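Local coordinates for putative transcriptional regulator, IclR family (Arthrobacter aurescens, PDB 3OBF), which probably regulates transcription as a DNA-binding protein of the IclR family, this chain being the C-terminal, GAF-like domain of the protein, at residues 16-27 with 137-148; 6-14 with 35-43. All coordinates share one frame; numbering follows the deposited sequence.

Contact 1 (16-27 with 137-148) and contact 2 (6-14 with 35-43) belong to one antiparallel sheet and to the helix 3-20 that packs on it, and their centres lie about 10 Å apart. Strand 24-29 sits between strands 34-40 and 135-144: contact 1 joins it to the latter, while contact 2 lays the middle of the helix against the former. They meet directly where Leu26 N lies 2.7 Å from Glu38 O, a probable hydrogen bond between neighbouring strands, and where Gly21 O lies 2.8 Å from Ser42 OG. Contact 1 is largely buried, whereas contact 2 lies nearer the surface, its centre about 13 Å from the centre of the chain.

Contact 1: residues 16-27 with 137-148; sequences LTERTGETSALM and ASVLIPAPKFRV
The guanidinium of Arg147 has the ring of Pro144 over one face, with CG 3.5 Å above the plane, and meets the Glu22 carboxylate at its edge. The grip is side-on and two-pronged: NH2 reaches Glu22 OE1 at 2.7 Å, almost straight at 173°, and NE reaches Glu22 OE2 at 2.8 Å, on the syn lone pair of that oxygen. The two planes are turned 35° apart. Glu22 suits this buried place because both its oxygens are gripped by Arg147, which probably offsets the charge, and OE1 also accepts from a water that bridges Thr23 N and Pro142 O. The bend at chi2 (-71°) brings the carboxylate beside the Ala143 CB methyl, small enough to pack there. Farther along, the strands pair antiparallel: Ala25 and Leu140 exchange two backbone bonds, as do Met27 and Ser138. Met27, a selenomethionine, lays SE against Leu140 CD2 (3.7 Å), on the face bearing Ala25 and Ser138. On the opposite face, Val139 CG1 and Ile141 CG1 each take the CD2 methyl of Leu16, from helix 3-20, at 3.8 Å. Helix 150-170 covers Leu16, Thr20 and Ile141 there, while helix 62-69 packs against Met27 and Ser138; strands 34-40 and 121-129 flank the pair.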
# COMPACT_ATOMS: atom_id res chain seq x y z
N LEU A 16 -0.43 6.29 -13.96
CA LEU A 16 -0.96 5.03 -13.50
C LEU A 16 -2.51 5.01 -13.52
O LEU A 16 -3.13 3.99 -13.86
CB LEU A 16 -0.44 4.73 -12.10
CG LEU A 16 -0.92 3.45 -11.40
CD1 LEU A 16 -0.47 2.23 -12.21
CD2 LEU A 16 -0.41 3.37 -9.88
N THR A 17 -3.11 6.13 -13.12
CA THR A 17 -4.55 6.28 -13.15
C THR A 17 -5.11 6.32 -14.58
O THR A 17 -6.19 5.78 -14.84
CB THR A 17 -4.99 7.48 -12.28
OG1 THR A 17 -4.87 7.11 -10.92
CG2 THR A 17 -6.47 7.87 -12.54
N GLU A 18 -4.40 6.91 -15.53
CA GLU A 18 -4.87 6.83 -16.91
C GLU A 18 -4.80 5.42 -17.51
O GLU A 18 -5.60 5.09 -18.38
CB GLU A 18 -4.24 7.88 -17.86
CG GLU A 18 -2.75 8.11 -17.64
CD GLU A 18 -2.20 9.41 -18.26
OE1 GLU A 18 -2.93 10.45 -18.30
OE2 GLU A 18 -1.01 9.39 -18.69
N ARG A 19 -3.88 4.59 -17.02
CA ARG A 19 -3.72 3.21 -17.50
C ARG A 19 -4.65 2.18 -16.77
O ARG A 19 -4.99 1.12 -17.30
CB ARG A 19 -2.26 2.78 -17.34
CG ARG A 19 -1.24 3.66 -18.09
CD ARG A 19 -1.68 3.77 -19.51
NE ARG A 19 -0.67 4.28 -20.43
CZ ARG A 19 -0.60 3.93 -21.71
NH1 ARG A 19 0.36 4.45 -22.49
NH2 ARG A 19 -1.46 3.06 -22.22
N THR A 20 -5.06 2.48 -15.55
CA THR A 20 -5.85 1.53 -14.79
C THR A 20 -7.29 1.96 -14.74
O THR A 20 -8.18 1.15 -14.52
CB THR A 20 -5.36 1.41 -13.34
OG1 THR A 20 -5.51 2.69 -12.71
CG2 THR A 20 -3.90 0.97 -13.29
N GLY A 21 -7.51 3.27 -14.89
CA GLY A 21 -8.84 3.82 -14.69
C GLY A 21 -9.20 3.90 -13.23
O GLY A 21 -10.34 4.24 -12.89
N GLU A 22 -8.25 3.63 -12.35
CA GLU A 22 -8.52 3.64 -10.91
C GLU A 22 -7.70 4.73 -10.19
O GLU A 22 -6.72 5.23 -10.73
CB GLU A 22 -8.22 2.27 -10.31
CG GLU A 22 -9.01 1.09 -10.93
CD GLU A 22 -10.50 1.10 -10.56
OE1 GLU A 22 -10.94 1.92 -9.74
OE2 GLU A 22 -11.25 0.24 -11.08
N THR A 23 -8.15 5.11 -9.00
CA THR A 23 -7.37 6.01 -8.13
C THR A 23 -5.93 5.46 -7.89
O THR A 23 -5.77 4.26 -7.73
CB THR A 23 -8.10 6.14 -6.80
OG1 THR A 23 -9.39 6.68 -7.07
CG2 THR A 23 -7.35 7.03 -5.79
N SER A 24 -4.92 6.34 -7.91
CA SER A 24 -3.51 6.04 -7.53
C SER A 24 -3.16 6.97 -6.37
O SER A 24 -3.58 8.12 -6.37
CB SER A 24 -2.52 6.41 -8.62
OG SER A 24 -2.95 5.87 -9.83
N ALA A 25 -2.39 6.49 -5.40
CA ALA A 25 -2.08 7.29 -4.22
C ALA A 25 -0.69 7.01 -3.74
O ALA A 25 -0.21 5.88 -3.85
CB ALA A 25 -3.06 6.98 -3.11
N LEU A 26 -0.04 8.03 -3.21
CA LEU A 26 1.22 7.88 -2.56
C LEU A 26 0.95 7.92 -1.05
O LEU A 26 0.37 8.88 -0.52
CB LEU A 26 2.18 9.02 -2.96
CG LEU A 26 3.61 8.94 -2.37
CD1 LEU A 26 4.43 7.85 -3.09
CD2 LEU A 26 4.37 10.28 -2.46
N MSE A 27 1.37 6.85 -0.36
CA MSE A 27 1.20 6.73 1.07
C MSE A 27 2.54 6.93 1.80
O MSE A 27 3.61 6.56 1.28
CB MSE A 27 0.63 5.36 1.44
CG MSE A 27 -0.44 4.86 0.52
SE MSE A 27 -2.02 6.06 0.50
CE MSE A 27 -2.74 5.63 2.24
N ALA A 137 7.97 5.22 1.23
CA ALA A 137 6.61 5.49 0.85
C ALA A 137 6.07 4.22 0.24
O ALA A 137 6.80 3.24 0.08
CB ALA A 137 6.55 6.64 -0.17
N SER A 138 4.80 4.23 -0.10
CA SER A 138 4.30 3.20 -0.96
C SER A 138 3.27 3.73 -1.93
O SER A 138 2.64 4.75 -1.69
CB SER A 138 3.78 2.02 -0.15
OG SER A 138 2.44 2.14 0.15
N VAL A 139 3.12 3.05 -3.06
CA VAL A 139 2.06 3.39 -4.00
C VAL A 139 0.85 2.47 -3.75
O VAL A 139 1.02 1.26 -3.60
CB VAL A 139 2.57 3.24 -5.44
CG1 VAL A 139 1.39 3.46 -6.48
CG2 VAL A 139 3.77 4.22 -5.68
N LEU A 140 -0.34 3.06 -3.69
CA LEU A 140 -1.58 2.34 -3.45
C LEU A 140 -2.54 2.51 -4.64
O LEU A 140 -2.69 3.62 -5.17
CB LEU A 140 -2.25 2.86 -2.16
CG LEU A 140 -3.71 2.48 -1.80
CD1 LEU A 140 -3.84 0.98 -1.51
CD2 LEU A 140 -4.30 3.33 -0.61
N ILE A 141 -3.16 1.40 -5.06
CA ILE A 141 -4.29 1.45 -5.96
C ILE A 141 -5.48 0.90 -5.18
O ILE A 141 -5.59 -0.32 -4.97
CB ILE A 141 -4.08 0.62 -7.29
CG1 ILE A 141 -2.82 1.08 -8.07
CG2 ILE A 141 -5.35 0.75 -8.19
CD1 ILE A 141 -2.51 0.21 -9.32
N PRO A 142 -6.37 1.79 -4.71
CA PRO A 142 -7.64 1.30 -4.17
C PRO A 142 -8.72 1.24 -5.26
O PRO A 142 -8.67 2.03 -6.18
CB PRO A 142 -7.99 2.36 -3.14
CG PRO A 142 -7.38 3.72 -3.78
CD PRO A 142 -6.27 3.27 -4.71
N ALA A 143 -9.67 0.32 -5.16
CA ALA A 143 -10.74 0.20 -6.17
C ALA A 143 -12.02 -0.42 -5.55
O ALA A 143 -11.93 -1.11 -4.52
CB ALA A 143 -10.25 -0.63 -7.36
N PRO A 144 -13.20 -0.16 -6.14
CA PRO A 144 -14.39 -0.85 -5.57
C PRO A 144 -14.41 -2.34 -5.93
O PRO A 144 -14.12 -2.70 -7.09
CB PRO A 144 -15.58 -0.11 -6.17
CG PRO A 144 -15.02 0.80 -7.26
CD PRO A 144 -13.55 0.96 -7.04
N LYS A 145 -14.71 -3.19 -4.94
CA LYS A 145 -14.71 -4.64 -5.14
C LYS A 145 -15.61 -5.09 -6.29
O LYS A 145 -15.21 -5.97 -7.05
CB LYS A 145 -15.04 -5.42 -3.87
CG LYS A 145 -14.69 -6.92 -3.98
CD LYS A 145 -14.35 -7.56 -2.62
CE LYS A 145 -14.36 -9.08 -2.68
NZ LYS A 145 -14.92 -9.70 -1.42
N PHE A 146 -16.78 -4.48 -6.44
CA PHE A 146 -17.72 -4.94 -7.47
C PHE A 146 -17.10 -5.07 -8.88
O PHE A 146 -17.47 -5.97 -9.63
CB PHE A 146 -19.03 -4.12 -7.50
CG PHE A 146 -18.86 -2.71 -8.01
CD1 PHE A 146 -18.83 -2.46 -9.39
CD2 PHE A 146 -18.76 -1.64 -7.13
CE1 PHE A 146 -18.66 -1.16 -9.88
CE2 PHE A 146 -18.61 -0.34 -7.62
CZ PHE A 146 -18.56 -0.10 -8.99
N ARG A 147 -16.14 -4.21 -9.23
CA ARG A 147 -15.64 -4.22 -10.60
C ARG A 147 -14.29 -4.87 -10.74
O ARG A 147 -13.73 -4.92 -11.83
CB ARG A 147 -15.68 -2.81 -11.24
CG ARG A 147 -15.01 -1.68 -10.47
CD ARG A 147 -14.89 -0.44 -11.37
NE ARG A 147 -14.01 0.60 -10.82
CZ ARG A 147 -14.39 1.85 -10.56
NH1 ARG A 147 -15.65 2.23 -10.81
NH2 ARG A 147 -13.52 2.73 -10.04
N VAL A 148 -13.78 -5.39 -9.64
CA VAL A 148 -12.44 -5.97 -9.62
C VAL A 148 -12.53 -7.40 -9.16
O VAL A 148 -12.93 -7.69 -8.03
CB VAL A 148 -11.44 -5.21 -8.66
CG1 VAL A 148 -10.07 -5.85 -8.72
CG2 VAL A 148 -11.32 -3.74 -9.03
O HOH W 1 -10.33 3.40 -7.74

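Contact 2: residues 6-14 with 35-43; sequences RRVAYPVLR and MCVEQIPSR
Glu38 reaches up from its strand to the helix, where its carboxylate meets the carbonyl of Arg6: OE2 lies only 2.5 Å from Arg6 O. So short a separation between two oxygens is consistent with a protonated acid. The same carbonyl accepts the helical bond from Tyr10 N. Glu38 CG stands anti to the backbone N (chi1 -161°) and the chain runs on extended, a length that suits glutamate to span the gap. Its carboxyl carbon lies at the edge of the Tyr10 ring, the two planes 75° apart. Apolar Leu13 and Ile40 suit the gap between helix and strand, and the longer branch of Ile40 serves two partners: its CG1 touches Leu13 CB at 3.6 Å, and CD1 at its end meets Tyr10 CE1 at 3.5 Å, Tyr10 and Ile40 crossing at about a right angle. Leu13 CD1 also lies 3.7 Å from Glu38 O. At the other end, the aliphatic part of Arg6 crosses Val37, with Arg6 CG 3.9 Å from Val37 CG2.

In the second shell, a water joins Arg6 NH2 to Glu38 OE1, and Arg6 NH1 is bonded to Ser1 O. Tyr10 CE2 lies over a face of the Arg14 guanidinium. A classic beta bulge sets Val37 and Glu38 opposite the single residue Leu26 of strand 24-29, turning both side chains to the helix. A helix nearly along its strand, 19° between their directions, fits the helix-on-antiparallel-sheet layering of GAF-like domains.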
# COMPACT_ATOMS: atom_id res chain seq x y z
N ARG A 6 6.96 13.24 -3.19
CA ARG A 6 5.72 13.77 -3.73
C ARG A 6 5.92 14.30 -5.15
O ARG A 6 5.08 14.06 -6.03
CB ARG A 6 5.11 14.83 -2.81
CG ARG A 6 4.32 14.19 -1.63
CD ARG A 6 3.57 15.22 -0.80
NE ARG A 6 4.50 16.13 -0.13
CZ ARG A 6 4.87 17.34 -0.57
NH1 ARG A 6 5.75 18.05 0.14
NH2 ARG A 6 4.38 17.84 -1.70
N ARG A 7 7.04 14.98 -5.36
CA ARG A 7 7.34 15.55 -6.65
C ARG A 7 7.59 14.45 -7.71
O ARG A 7 7.06 14.49 -8.81
CB ARG A 7 8.53 16.52 -6.53
CG ARG A 7 9.19 16.89 -7.84
CD ARG A 7 9.76 18.31 -7.78
NE ARG A 7 8.69 19.27 -7.46
CZ ARG A 7 8.87 20.51 -6.98
NH1 ARG A 7 10.10 20.99 -6.77
NH2 ARG A 7 7.83 21.29 -6.70
N VAL A 8 8.39 13.46 -7.35
CA VAL A 8 8.75 12.44 -8.30
C VAL A 8 7.53 11.55 -8.58
O VAL A 8 7.36 11.07 -9.70
CB VAL A 8 9.93 11.60 -7.77
CG1 VAL A 8 9.97 10.24 -8.42
CG2 VAL A 8 11.23 12.36 -7.97
N ALA A 9 6.68 11.37 -7.58
CA ALA A 9 5.58 10.45 -7.72
C ALA A 9 4.46 11.02 -8.54
O ALA A 9 3.76 10.25 -9.21
CB ALA A 9 5.02 9.97 -6.34
N TYR A 10 4.24 12.34 -8.48
CA TYR A 10 3.04 12.88 -9.12
C TYR A 10 2.81 12.46 -10.60
O TYR A 10 1.72 11.99 -10.92
CB TYR A 10 2.90 14.39 -8.94
CG TYR A 10 1.62 14.86 -9.60
CD1 TYR A 10 0.42 14.82 -8.92
CD2 TYR A 10 1.61 15.28 -10.95
CE1 TYR A 10 -0.78 15.21 -9.53
CE2 TYR A 10 0.40 15.67 -11.56
CZ TYR A 10 -0.77 15.62 -10.83
OH TYR A 10 -1.95 15.99 -11.40
N PRO A 11 3.83 12.62 -11.50
CA PRO A 11 3.60 12.23 -12.90
C PRO A 11 3.36 10.74 -13.04
O PRO A 11 2.67 10.30 -13.98
CB PRO A 11 4.93 12.55 -13.61
CG PRO A 11 5.70 13.42 -12.66
CD PRO A 11 5.17 13.17 -11.28
N VAL A 12 3.97 9.97 -12.14
CA VAL A 12 3.88 8.53 -12.22
C VAL A 12 2.46 8.10 -11.76
O VAL A 12 1.85 7.21 -12.35
CB VAL A 12 5.01 7.84 -11.40
CG1 VAL A 12 4.78 6.34 -11.30
CG2 VAL A 12 6.40 8.11 -11.99
N LEU A 13 1.92 8.76 -10.75
CA LEU A 13 0.53 8.43 -10.31
C LEU A 13 -0.47 8.83 -11.38
O LEU A 13 -1.42 8.11 -11.61
CB LEU A 13 0.14 9.13 -8.99
CG LEU A 13 0.93 8.89 -7.71
CD1 LEU A 13 0.46 9.88 -6.63
CD2 LEU A 13 0.83 7.42 -7.20
N ARG A 14 -0.23 9.97 -12.03
CA ARG A 14 -1.17 10.45 -13.07
C ARG A 14 -1.22 9.43 -14.22
O ARG A 14 -2.29 9.03 -14.65
CB ARG A 14 -0.79 11.87 -13.56
CG ARG A 14 -1.78 12.45 -14.62
CD ARG A 14 -1.23 13.70 -15.33
NE ARG A 14 0.25 13.75 -15.28
CZ ARG A 14 0.99 14.79 -15.63
NH1 ARG A 14 0.42 15.91 -16.09
NH2 ARG A 14 2.31 14.72 -15.53
N MSE A 35 -0.75 7.03 5.62
CA MSE A 35 -1.48 8.26 5.28
C MSE A 35 -1.34 8.61 3.82
O MSE A 35 -0.24 8.55 3.27
CB MSE A 35 -1.03 9.44 6.17
CG MSE A 35 -1.91 10.68 6.02
SE MSE A 35 -1.28 12.13 7.16
CE MSE A 35 -2.80 13.31 7.21
N CYS A 36 -2.46 9.00 3.21
CA CYS A 36 -2.43 9.42 1.83
C CYS A 36 -1.94 10.89 1.70
O CYS A 36 -2.54 11.81 2.27
CB CYS A 36 -3.78 9.21 1.16
SG CYS A 36 -3.76 9.87 -0.53
N VAL A 37 -0.83 11.09 1.00
CA VAL A 37 -0.28 12.45 0.90
C VAL A 37 -0.35 13.01 -0.53
O VAL A 37 -0.08 14.18 -0.74
CB VAL A 37 1.18 12.53 1.38
CG1 VAL A 37 1.28 12.15 2.84
CG2 VAL A 37 2.14 11.69 0.47
N GLU A 38 -0.69 12.15 -1.50
CA GLU A 38 -0.83 12.56 -2.89
C GLU A 38 -1.66 11.51 -3.62
O GLU A 38 -1.38 10.31 -3.49
CB GLU A 38 0.55 12.69 -3.56
CG GLU A 38 0.55 13.53 -4.83
CD GLU A 38 1.98 13.94 -5.21
OE1 GLU A 38 2.24 15.17 -5.19
OE2 GLU A 38 2.83 13.06 -5.51
N GLN A 39 -2.66 11.94 -4.38
CA GLN A 39 -3.51 10.99 -5.09
C GLN A 39 -4.16 11.57 -6.36
O GLN A 39 -4.34 12.79 -6.48
CB GLN A 39 -4.56 10.40 -4.12
CG GLN A 39 -5.66 11.38 -3.71
CD GLN A 39 -6.93 11.17 -4.52
OE1 GLN A 39 -7.19 11.91 -5.47
NE2 GLN A 39 -7.73 10.15 -4.16
N ILE A 40 -4.50 10.68 -7.29
CA ILE A 40 -5.20 11.02 -8.53
C ILE A 40 -6.50 10.25 -8.48
O ILE A 40 -6.48 9.05 -8.29
CB ILE A 40 -4.46 10.51 -9.78
CG1 ILE A 40 -2.95 10.78 -9.71
CG2 ILE A 40 -5.14 11.08 -11.12
CD1 ILE A 40 -2.61 12.24 -9.88
N PRO A 41 -7.64 10.91 -8.67
CA PRO A 41 -8.88 10.11 -8.56
C PRO A 41 -9.18 9.26 -9.82
O PRO A 41 -8.81 9.65 -10.94
CB PRO A 41 -9.99 11.19 -8.38
CG PRO A 41 -9.46 12.39 -9.20
CD PRO A 41 -7.91 12.35 -8.84
N SER A 42 -9.84 8.11 -9.62
CA SER A 42 -10.43 7.31 -10.68
C SER A 42 -11.29 8.19 -11.60
O SER A 42 -11.95 9.12 -11.13
CB SER A 42 -11.33 6.24 -10.06
OG SER A 42 -12.00 5.49 -11.06
N ARG A 43 -11.28 7.91 -12.91
CA ARG A 43 -12.12 8.65 -13.87
C ARG A 43 -13.58 8.25 -13.70
O ARG A 43 -14.47 8.82 -14.31
CB ARG A 43 -11.71 8.37 -15.32
CG ARG A 43 -11.95 6.93 -15.73
CD ARG A 43 -11.55 6.62 -17.15
NE ARG A 43 -11.81 5.21 -17.43
CZ ARG A 43 -13.01 4.74 -17.78
NH1 ARG A 43 -14.05 5.56 -17.93
NH2 ARG A 43 -13.17 3.44 -17.99
O HOH W 2 2.07 17.07 -3.21